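Local coordinates for solute-binding protein (Thermoactinomyces vulgaris, PDB 2ZYO) that binds maltodextrins and cyclodextrins, here holding maltotetraose in its cleft, and probably serves a membrane sugar transporter, at residues I128-I134 with G339-A344; Y175-F179 with I246-W250. All blocks are in the same frame, centred on the assembly; numbering follows the deposited sequence.

Contact 1 of 2, residues I128-I134 with G339-A344. With GLC (alpha-D-glucopyranose), chain B.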
ATOM      1  N   ILE A 128      -5.939   4.308   2.006  1.00  7.96           N
ATOM      2  CA  ILE A 128      -5.462   2.938   2.164  1.00  8.99           C
ATOM      3  C   ILE A 128      -5.629   2.201   0.837  1.00  9.02           C
ATOM      4  O   ILE A 128      -6.600   2.427   0.108  1.00  9.00           O
ATOM      5  CB  ILE A 128      -6.187   2.200   3.331  1.00  7.73           C
ATOM      6  CG1 ILE A 128      -5.583   0.811   3.584  1.00 11.07           C
ATOM      7  CG2 ILE A 128      -7.700   2.126   3.099  1.00  7.38           C
ATOM      8  CD1 ILE A 128      -5.910   0.249   4.949  1.00 13.58           C
ATOM      9  N   GLU A 129      -4.662   1.344   0.520  1.00  9.66           N
ATOM     10  CA  GLU A 129      -4.727   0.517  -0.684  1.00 10.98           C
ATOM     11  C   GLU A 129      -4.325  -0.929  -0.401  1.00  9.49           C
ATOM     12  O   GLU A 129      -3.506  -1.201   0.478  1.00 10.31           O
ATOM     13  CB  GLU A 129      -3.858   1.104  -1.806  1.00 12.39           C
ATOM     14  CG  GLU A 129      -2.375   1.240  -1.464  1.00 13.90           C
ATOM     15  CD  GLU A 129      -1.523   1.730  -2.627  1.00 16.61           C
ATOM     16  OE1 GLU A 129      -2.030   2.493  -3.477  1.00 17.58           O
ATOM     17  OE2 GLU A 129      -0.331   1.357  -2.673  1.00 18.37           O
ATOM     18  N   SER A 130      -4.922  -1.846  -1.157  1.00  8.52           N
ATOM     19  CA  SER A 130      -4.580  -3.264  -1.125  1.00  8.66           C
ATOM     20  C   SER A 130      -4.915  -3.871  -2.474  1.00  7.89           C
ATOM     21  O   SER A 130      -5.807  -3.384  -3.167  1.00  8.66           O
ATOM     22  CB  SER A 130      -5.385  -3.984  -0.038  1.00  9.74           C
ATOM     23  OG  SER A 130      -5.235  -5.393  -0.129  1.00 10.29           O
ATOM     24  N   VAL A 131      -4.216  -4.940  -2.846  1.00  8.27           N
ATOM     25  CA  VAL A 131      -4.666  -5.746  -3.980  1.00  8.01           C
ATOM     26  C   VAL A 131      -5.952  -6.473  -3.596  1.00  8.66           C
ATOM     27  O   VAL A 131      -6.263  -6.635  -2.413  1.00  9.72           O
ATOM     28  CB  VAL A 131      -3.596  -6.760  -4.494  1.00  8.76           C
ATOM     29  CG1 VAL A 131      -2.341  -6.036  -4.965  1.00 10.57           C
ATOM     30  CG2 VAL A 131      -3.260  -7.814  -3.445  1.00  8.43           C
ATOM     31  N   ALA A 132      -6.706  -6.883  -4.608  1.00  8.03           N
ATOM     32  CA  ALA A 132      -7.902  -7.699  -4.422  1.00  7.97           C
ATOM     33  C   ALA A 132      -8.143  -8.439  -5.723  1.00  8.27           C
ATOM     34  O   ALA A 132      -7.342  -8.323  -6.658  1.00  7.60           O
ATOM     35  CB  ALA A 132      -9.103  -6.830  -4.056  1.00  8.82           C
ATOM     36  N   LEU A 133      -9.233  -9.196  -5.792  1.00  7.57           N
ATOM     37  CA  LEU A 133      -9.579  -9.895  -7.022  1.00  6.97           C
ATOM     38  C   LEU A 133     -10.404  -8.974  -7.912  1.00  8.14           C
ATOM     39  O   LEU A 133     -11.577  -8.706  -7.630  1.00  9.05           O
ATOM     40  CB  LEU A 133     -10.326 -11.201  -6.728  1.00  8.29           C
ATOM     41  CG  LEU A 133     -10.398 -12.200  -7.888  1.00  9.46           C
ATOM     42  CD1 LEU A 133      -9.035 -12.825  -8.179  1.00  9.29           C
ATOM     43  CD2 LEU A 133     -11.430 -13.271  -7.593  1.00 12.07           C
ATOM     44  N   ILE A 134      -9.770  -8.471  -8.968  1.00  7.67           N
ATOM     45  CA  ILE A 134     -10.447  -7.626  -9.947  1.00  8.34           C
ATOM     46  C   ILE A 134     -10.870  -8.519 -11.100  1.00  8.31           C
ATOM     47  O   ILE A 134     -10.048  -9.249 -11.655  1.00  9.80           O
ATOM     48  CB  ILE A 134      -9.531  -6.497 -10.470  1.00  7.91           C
ATOM     49  CG1 ILE A 134      -8.973  -5.663  -9.307  1.00  7.55           C
ATOM     50  CG2 ILE A 134     -10.284  -5.611 -11.461  1.00  9.58           C
ATOM     51  CD1 ILE A 134      -7.886  -4.670  -9.717  1.00  9.38           C
ATOM     52  N   GLY A 339     -14.833  -4.151  -2.477  1.00 14.53           N
ATOM     53  CA  GLY A 339     -13.930  -5.303  -2.432  1.00 14.60           C
ATOM     54  C   GLY A 339     -12.530  -4.972  -1.949  1.00 13.82           C
ATOM     55  O   GLY A 339     -11.928  -5.740  -1.193  1.00 14.47           O
ATOM     56  N   PHE A 340     -12.009  -3.827  -2.389  1.00 12.86           N
ATOM     57  CA  PHE A 340     -10.703  -3.349  -1.942  1.00 12.68           C
ATOM     58  C   PHE A 340     -10.698  -3.045  -0.444  1.00 11.49           C
ATOM     59  O   PHE A 340      -9.747  -3.382   0.261  1.00 13.08           O
ATOM     60  CB  PHE A 340     -10.286  -2.093  -2.709  1.00 11.52           C
ATOM     61  CG  PHE A 340      -9.906  -2.340  -4.140  1.00 10.51           C
ATOM     62  CD1 PHE A 340      -8.855  -3.193  -4.466  1.00 10.87           C
ATOM     63  CD2 PHE A 340     -10.578  -1.685  -5.164  1.00 10.20           C
ATOM     64  CE1 PHE A 340      -8.501  -3.408  -5.795  1.00 11.27           C
ATOM     65  CE2 PHE A 340     -10.230  -1.892  -6.495  1.00 10.33           C
ATOM     66  CZ  PHE A 340      -9.188  -2.758  -6.808  1.00  9.96           C
ATOM     67  N   ALA A 341     -11.764  -2.402   0.031  1.00 12.39           N
ATOM     68  CA  ALA A 341     -11.881  -2.043   1.441  1.00 13.35           C
ATOM     69  C   ALA A 341     -12.004  -3.286   2.319  1.00 13.23           C
ATOM     70  O   ALA A 341     -11.366  -3.370   3.371  1.00 14.72           O
ATOM     71  CB  ALA A 341     -13.060  -1.110   1.657  1.00 13.11           C
ATOM     72  N   LYS A 342     -12.816  -4.246   1.875  1.00 14.30           N
ATOM     73  CA  LYS A 342     -12.973  -5.523   2.576  1.00 15.07           C
ATOM     74  C   LYS A 342     -11.634  -6.243   2.707  1.00 15.42           C
ATOM     75  O   LYS A 342     -11.278  -6.710   3.789  1.00 18.06           O
ATOM     76  CB  LYS A 342     -13.983  -6.427   1.862  1.00 17.08           C
ATOM     77  CG  LYS A 342     -15.445  -6.045   2.063  1.00 22.37           C
ATOM     78  CD  LYS A 342     -16.385  -7.129   1.550  1.00 24.92           C
ATOM     79  CE  LYS A 342     -16.511  -7.105   0.030  1.00 24.76           C
ATOM     80  NZ  LYS A 342     -17.412  -8.184  -0.480  1.00 29.03           N
ATOM     81  N   GLN A 343     -10.891  -6.319   1.604  1.00 14.35           N
ATOM     82  CA  GLN A 343      -9.583  -6.966   1.608  1.00 12.19           C
ATOM     83  C   GLN A 343      -8.571  -6.198   2.458  1.00 12.20           C
ATOM     84  O   GLN A 343      -7.785  -6.807   3.190  1.00 12.88           O
ATOM     85  CB  GLN A 343      -9.059  -7.162   0.179  1.00 11.70           C
ATOM     86  CG  GLN A 343      -7.751  -7.953   0.099  1.00  9.38           C
ATOM     87  CD  GLN A 343      -7.842  -9.315   0.768  1.00 10.15           C
ATOM     88  OE1 GLN A 343      -8.694 -10.130   0.424  1.00 11.76           O
ATOM     89  NE2 GLN A 343      -6.959  -9.564   1.730  1.00 11.70           N
ATOM     90  N   ALA A 344      -8.609  -4.868   2.372  1.00 12.44           N
ATOM     91  CA  ALA A 344      -7.710  -4.014   3.148  1.00 14.00           C
ATOM     92  C   ALA A 344      -7.908  -4.205   4.650  1.00 14.39           C
ATOM     93  O   ALA A 344      -6.957  -4.071   5.422  1.00 15.95           O
ATOM     94  CB  ALA A 344      -7.895  -2.552   2.769  1.00 13.15           C
TER
HETATM   95  C1  GLC B   1       1.520  -0.792  -6.613  1.00 42.34           C
HETATM   96  C2  GLC B   1       1.858  -0.194  -5.223  1.00 42.88           C
HETATM   97  C3  GLC B   1       3.356  -0.299  -4.869  1.00 43.19           C
HETATM   98  C4  GLC B   1       3.918  -1.681  -5.205  1.00 43.64           C
HETATM   99  C5  GLC B   1       3.563  -2.048  -6.643  1.00 42.91           C
HETATM  100  C6  GLC B   1       4.083  -3.416  -7.058  1.00 42.88           C
HETATM  101  O1  GLC B   1       1.932   0.038  -7.642  1.00 41.75           O
HETATM  102  O2  GLC B   1       1.448   1.171  -5.164  1.00 42.91           O
HETATM  103  O3  GLC B   1       3.532  -0.057  -3.479  1.00 43.54           O
HETATM  104  O4  GLC B   1       5.349  -1.666  -5.047  1.00 45.77           O
HETATM  105  O5  GLC B   1       2.131  -2.078  -6.791  1.00 42.49           O
HETATM  106  O6  GLC B   1       5.279  -3.309  -7.817  1.00 41.02           O
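Phe340 turns the CD1-CE1-CZ side of its rim to Ser130, Ala132 and Ile134, and this is the close-packed part of the contact. CD1 of Phe340 sits 3.3 Å from Ser130 O and 3.7 Å from Ala132 CB. The far end, CZ, meets Ile134 CD1 at 3.7 Å near the ring plane. One turn further along the helix, Gln343 holds its CG anti to the backbone N (chi1 -175°), which sets that methylene 3.2 Å from Val131 O. The same carbonyl accepts a hydrogen bond from Ser130 OG (2.8 Å) in its plane, on a lone pair. Toward Ala344 the fit slackens: its CA and CB lie 3.9 and 4.0 Å from Ser130 CB, and its CB also faces Ile128 CD1. On the helix side turned from the strand, Ala341 and Lys342 are partly exposed. Glu129 likewise turns from the helix, and its OE2 accepts a hydrogen bond from O2 of the chain B glucose at 3.1 Å. Helix 338-344 therefore packs on strand 120-136 by carbon contacts, some of them on backbone carbonyls; the buried Gln343 amide is bonded to Leu267 N and Ala275 O, and the Ser130 hydroxyl to Thr277 OG1 as well as Val131 O, while the opposite side of the strand presents a carboxylate to the sugar.

Contact 2 of 2, residues Y175-F179 with I246-W250. With GLC (alpha-D-glucopyranose), chain B; GLC (alpha-D-glucopyranose), chain C.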
ATOM      1  N   TYR A 175       5.308  -8.327  -3.717  1.00  9.67           N
ATOM      2  CA  TYR A 175       4.220  -7.451  -3.291  1.00  9.11           C
ATOM      3  C   TYR A 175       2.860  -8.125  -3.519  1.00  8.28           C
ATOM      4  O   TYR A 175       1.957  -8.032  -2.679  1.00 10.07           O
ATOM      5  CB  TYR A 175       4.271  -6.085  -3.997  1.00  8.37           C
ATOM      6  CG  TYR A 175       3.084  -5.230  -3.617  1.00  8.93           C
ATOM      7  CD1 TYR A 175       3.085  -4.496  -2.433  1.00 10.52           C
ATOM      8  CD2 TYR A 175       1.938  -5.201  -4.414  1.00  8.99           C
ATOM      9  CE1 TYR A 175       1.982  -3.734  -2.060  1.00 10.93           C
ATOM     10  CE2 TYR A 175       0.830  -4.444  -4.051  1.00  9.29           C
ATOM     11  CZ  TYR A 175       0.860  -3.716  -2.871  1.00 10.16           C
ATOM     12  OH  TYR A 175      -0.237  -2.972  -2.510  1.00 11.19           O
ATOM     13  N   TYR A 176       2.732  -8.808  -4.654  1.00  9.20           N
ATOM     14  CA  TYR A 176       1.476  -9.434  -5.051  1.00  8.43           C
ATOM     15  C   TYR A 176       1.293 -10.820  -4.443  1.00  7.95           C
ATOM     16  O   TYR A 176       0.177 -11.203  -4.083  1.00  8.79           O
ATOM     17  CB  TYR A 176       1.373  -9.495  -6.581  1.00  9.13           C
ATOM     18  CG  TYR A 176       1.252  -8.128  -7.217  1.00  9.92           C
ATOM     19  CD1 TYR A 176       0.002  -7.569  -7.477  1.00 10.02           C
ATOM     20  CD2 TYR A 176       2.388  -7.381  -7.542  1.00  9.20           C
ATOM     21  CE1 TYR A 176      -0.119  -6.307  -8.050  1.00 10.19           C
ATOM     22  CE2 TYR A 176       2.277  -6.114  -8.114  1.00 10.43           C
ATOM     23  CZ  TYR A 176       1.020  -5.587  -8.369  1.00 12.25           C
ATOM     24  OH  TYR A 176       0.895  -4.339  -8.936  1.00 13.40           O
ATOM     25  N   THR A 177       2.393 -11.557  -4.312  1.00  7.12           N
ATOM     26  CA  THR A 177       2.343 -12.935  -3.832  1.00  7.81           C
ATOM     27  C   THR A 177       2.403 -13.041  -2.314  1.00  7.84           C
ATOM     28  O   THR A 177       2.331 -14.143  -1.768  1.00  7.93           O
ATOM     29  CB  THR A 177       3.491 -13.774  -4.414  1.00  7.18           C
ATOM     30  OG1 THR A 177       4.740 -13.229  -3.977  1.00  8.44           O
ATOM     31  CG2 THR A 177       3.438 -13.777  -5.928  1.00  8.06           C
ATOM     32  N   TYR A 178       2.527 -11.904  -1.629  1.00  7.95           N
ATOM     33  CA  TYR A 178       2.623 -11.913  -0.169  1.00  8.56           C
ATOM     34  C   TYR A 178       1.559 -12.784   0.502  1.00  8.89           C
ATOM     35  O   TYR A 178       1.870 -13.525   1.439  1.00  8.41           O
ATOM     36  CB  TYR A 178       2.584 -10.499   0.413  1.00  9.18           C
ATOM     37  CG  TYR A 178       2.648 -10.490   1.924  1.00  9.96           C
ATOM     38  CD1 TYR A 178       3.810 -10.873   2.592  1.00 11.83           C
ATOM     39  CD2 TYR A 178       1.541 -10.118   2.686  1.00 12.00           C
ATOM     40  CE1 TYR A 178       3.874 -10.875   3.979  1.00 11.26           C
ATOM     41  CE2 TYR A 178       1.597 -10.121   4.075  1.00 12.42           C
ATOM     42  CZ  TYR A 178       2.766 -10.500   4.712  1.00 13.57           C
ATOM     43  OH  TYR A 178       2.837 -10.502   6.090  1.00 17.05           O
ATOM     44  N   PHE A 179       0.318 -12.710   0.016  1.00  8.24           N
ATOM     45  CA  PHE A 179      -0.778 -13.469   0.629  1.00  7.91           C
ATOM     46  C   PHE A 179      -0.503 -14.971   0.666  1.00  8.37           C
ATOM     47  O   PHE A 179      -0.929 -15.656   1.593  1.00  9.10           O
ATOM     48  CB  PHE A 179      -2.139 -13.145  -0.013  1.00  8.77           C
ATOM     49  CG  PHE A 179      -2.404 -13.858  -1.315  1.00  9.79           C
ATOM     50  CD1 PHE A 179      -3.174 -15.018  -1.341  1.00 10.04           C
ATOM     51  CD2 PHE A 179      -1.909 -13.356  -2.516  1.00 10.09           C
ATOM     52  CE1 PHE A 179      -3.436 -15.680  -2.543  1.00 10.57           C
ATOM     53  CE2 PHE A 179      -2.160 -14.010  -3.725  1.00 10.27           C
ATOM     54  CZ  PHE A 179      -2.928 -15.175  -3.739  1.00 10.92           C
ATOM     55  N   ILE A 246      -5.224 -10.291  -9.948  1.00  6.92           N
ATOM     56  CA  ILE A 246      -4.975  -9.815  -8.594  1.00  7.22           C
ATOM     57  C   ILE A 246      -4.181  -8.522  -8.736  1.00  8.08           C
ATOM     58  O   ILE A 246      -3.031  -8.533  -9.177  1.00  9.42           O
ATOM     59  CB  ILE A 246      -4.222 -10.851  -7.725  1.00  8.42           C
ATOM     60  CG1 ILE A 246      -5.054 -12.131  -7.585  1.00  8.71           C
ATOM     61  CG2 ILE A 246      -3.900 -10.262  -6.349  1.00  8.47           C
ATOM     62  CD1 ILE A 246      -4.346 -13.270  -6.884  1.00 10.11           C
ATOM     63  N   ASN A 247      -4.816  -7.406  -8.392  1.00  7.09           N
ATOM     64  CA  ASN A 247      -4.207  -6.093  -8.562  1.00  8.32           C
ATOM     65  C   ASN A 247      -4.876  -5.070  -7.657  1.00  8.34           C
ATOM     66  O   ASN A 247      -5.888  -5.367  -7.023  1.00  8.96           O
ATOM     67  CB  ASN A 247      -4.294  -5.655 -10.029  1.00  8.52           C
ATOM     68  CG  ASN A 247      -3.145  -4.750 -10.445  1.00 10.28           C
ATOM     69  OD1 ASN A 247      -2.307  -4.358  -9.625  1.00  9.74           O
ATOM     70  ND2 ASN A 247      -3.097  -4.419 -11.733  1.00 12.84           N
ATOM     71  N   GLY A 248      -4.300  -3.872  -7.593  1.00 10.74           N
ATOM     72  CA  GLY A 248      -4.798  -2.826  -6.709  1.00 10.83           C
ATOM     73  C   GLY A 248      -5.649  -1.779  -7.400  1.00 11.92           C
ATOM     74  O   GLY A 248      -5.829  -1.824  -8.618  1.00 12.66           O
ATOM     75  N   PRO A 249      -6.182  -0.825  -6.619  1.00 12.62           N
ATOM     76  CA  PRO A 249      -7.084   0.228  -7.095  1.00 13.66           C
ATOM     77  C   PRO A 249      -6.466   1.144  -8.153  1.00 12.70           C
ATOM     78  O   PRO A 249      -7.198   1.783  -8.914  1.00 14.32           O
ATOM     79  CB  PRO A 249      -7.406   1.020  -5.823  1.00 14.10           C
ATOM     80  CG  PRO A 249      -6.310   0.692  -4.873  1.00 15.30           C
ATOM     81  CD  PRO A 249      -5.939  -0.720  -5.170  1.00 13.05           C
ATOM     82  N   TRP A 250      -5.135   1.184  -8.204  1.00 13.64           N
ATOM     83  CA  TRP A 250      -4.391   2.004  -9.169  1.00 13.63           C
ATOM     84  C   TRP A 250      -4.647   1.638 -10.637  1.00 14.51           C
ATOM     85  O   TRP A 250      -4.382   2.440 -11.537  1.00 17.29           O
ATOM     86  CB  TRP A 250      -2.887   1.936  -8.874  1.00 13.32           C
ATOM     87  CG  TRP A 250      -2.361   0.533  -8.725  1.00 12.51           C
ATOM     88  CD1 TRP A 250      -2.027  -0.333  -9.729  1.00 11.77           C
ATOM     89  CD2 TRP A 250      -2.111  -0.162  -7.497  1.00 12.41           C
ATOM     90  NE1 TRP A 250      -1.590  -1.527  -9.203  1.00 13.12           N
ATOM     91  CE2 TRP A 250      -1.630  -1.448  -7.835  1.00 11.83           C
ATOM     92  CE3 TRP A 250      -2.247   0.176  -6.144  1.00 13.25           C
ATOM     93  CZ2 TRP A 250      -1.282  -2.396  -6.868  1.00 13.35           C
ATOM     94  CZ3 TRP A 250      -1.902  -0.769  -5.180  1.00 12.06           C
ATOM     95  CH2 TRP A 250      -1.425  -2.040  -5.549  1.00 12.36           C
TER
HETATM   96  C1  GLC B   1       1.520  -0.792  -6.613  1.00 42.34           C
HETATM   97  C2  GLC B   1       1.858  -0.194  -5.223  1.00 42.88           C
HETATM   98  C3  GLC B   1       3.356  -0.299  -4.869  1.00 43.19           C
HETATM   99  C4  GLC B   1       3.918  -1.681  -5.205  1.00 43.64           C
HETATM  100  C5  GLC B   1       3.563  -2.048  -6.643  1.00 42.91           C
HETATM  101  C6  GLC B   1       4.083  -3.416  -7.058  1.00 42.88           C
HETATM  102  O1  GLC B   1       1.932   0.038  -7.642  1.00 41.75           O
HETATM  103  O2  GLC B   1       1.448   1.171  -5.164  1.00 42.91           O
HETATM  104  O3  GLC B   1       3.532  -0.057  -3.479  1.00 43.54           O
HETATM  105  O4  GLC B   1       5.349  -1.666  -5.047  1.00 45.77           O
HETATM  106  O5  GLC B   1       2.131  -2.078  -6.791  1.00 42.49           O
HETATM  107  O6  GLC B   1       5.279  -3.309  -7.817  1.00 41.02           O
HETATM  108  C1  GLC C   2       5.836  -2.347  -3.925  1.00 46.39           C
HETATM  109  C2  GLC C   2       6.784  -1.439  -3.138  1.00 46.53           C
HETATM  110  C3  GLC C   2       8.054  -1.186  -3.947  1.00 46.74           C
HETATM  111  C4  GLC C   2       8.705  -2.516  -4.338  1.00 46.93           C
HETATM  112  C5  GLC C   2       7.688  -3.399  -5.070  1.00 46.61           C
HETATM  113  C6  GLC C   2       8.227  -4.784  -5.369  1.00 46.31           C
HETATM  114  O2  GLC C   2       6.141  -0.205  -2.861  1.00 46.51           O
HETATM  115  O3  GLC C   2       8.963  -0.409  -3.184  1.00 47.80           O
HETATM  116  O4  GLC C   2       9.821  -2.272  -5.181  1.00 47.23           O
HETATM  117  O5  GLC C   2       6.495  -3.566  -4.270  1.00 46.58           O
HETATM  118  O6  GLC C   2       8.188  -5.057  -6.760  1.00 46.84           O
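Tyr176 sets its ring anti to its own carbonyl carbon (chi1 -67°), which carries it off the helix toward Asn247. Trp250 takes the rarer setting, CG between backbone N and carbonyl carbon (chi1 50°), folding the indole back over Gly248, whose CA lies 3.4 Å from its plane. The two rings converge on the Asn247 carboxamide: OD1 lies at the edge of the tyrosine ring, 3.3 Å from Tyr176 OH. That oxygen also receives two weak hydrogen bonds from its own segment, one from Trp250 NE1 at 3.0 Å and one from Gly248 N at 2.9 Å, which link the amide to the indole and to the following backbone. Asn247 ND2 goes to Tyr255 OH instead.

This is part of the sugar cleft of a type 2 periplasmic-binding-protein fold. Helix 174-183 supplies Tyr175 and Tyr176, and the turn leaving strand 242-247 supplies Trp250. Glucose C1 of chain B rests 3.2 Å from Trp250 CZ2, over the indole face but offset toward the rim, the kind of contact aromatic residues commonly make with sugars. Tyr175 takes the same glucose from another direction, with C4 lying 3.9 Å above the centre of its ring face, while its CB and ring also touch the chain C glucose. Its hydroxyl meets the indole edge, OH to Trp250 CH2 at 3.4 Å; the two ring planes are inclined at 52°, so they neither stack nor make a T. Tyr175 CD2 in turn covers a face of the Tyr176 ring, and Tyr176 CE2 touches C6 of the chain B glucose. Further from the sugar the chemistry turns apolar: Phe179 CE2 meets Ile246 CD1 at 3.9 Å, with Leu267 against both residues.

Both contacts are buried and meet in one sheet, where strands 120-136 and 242-247 run antiparallel as neighbours; only the cleft-facing Glu129 and Trp250 are partly exposed among the residues that pack or touch sugar. A probable backbone hydrogen bond, Ala132 N to Asn247 O at 3.0 Å, joins them, and Pro249 packs on Ser130. In sequence, both segments of contact 2 fall between the two of contact 1. Contact 1 packs a helix on the sheet, built round Phe340 with small and aliphatic residues and the methylenes of Gln343, and reaches the ligand through Glu129 alone. Contact 2, mostly aromatic, lines the cleft with three pocket residues. The chain B glucose donates a hydrogen bond to the carboxylate of one and lies against ring faces of the other.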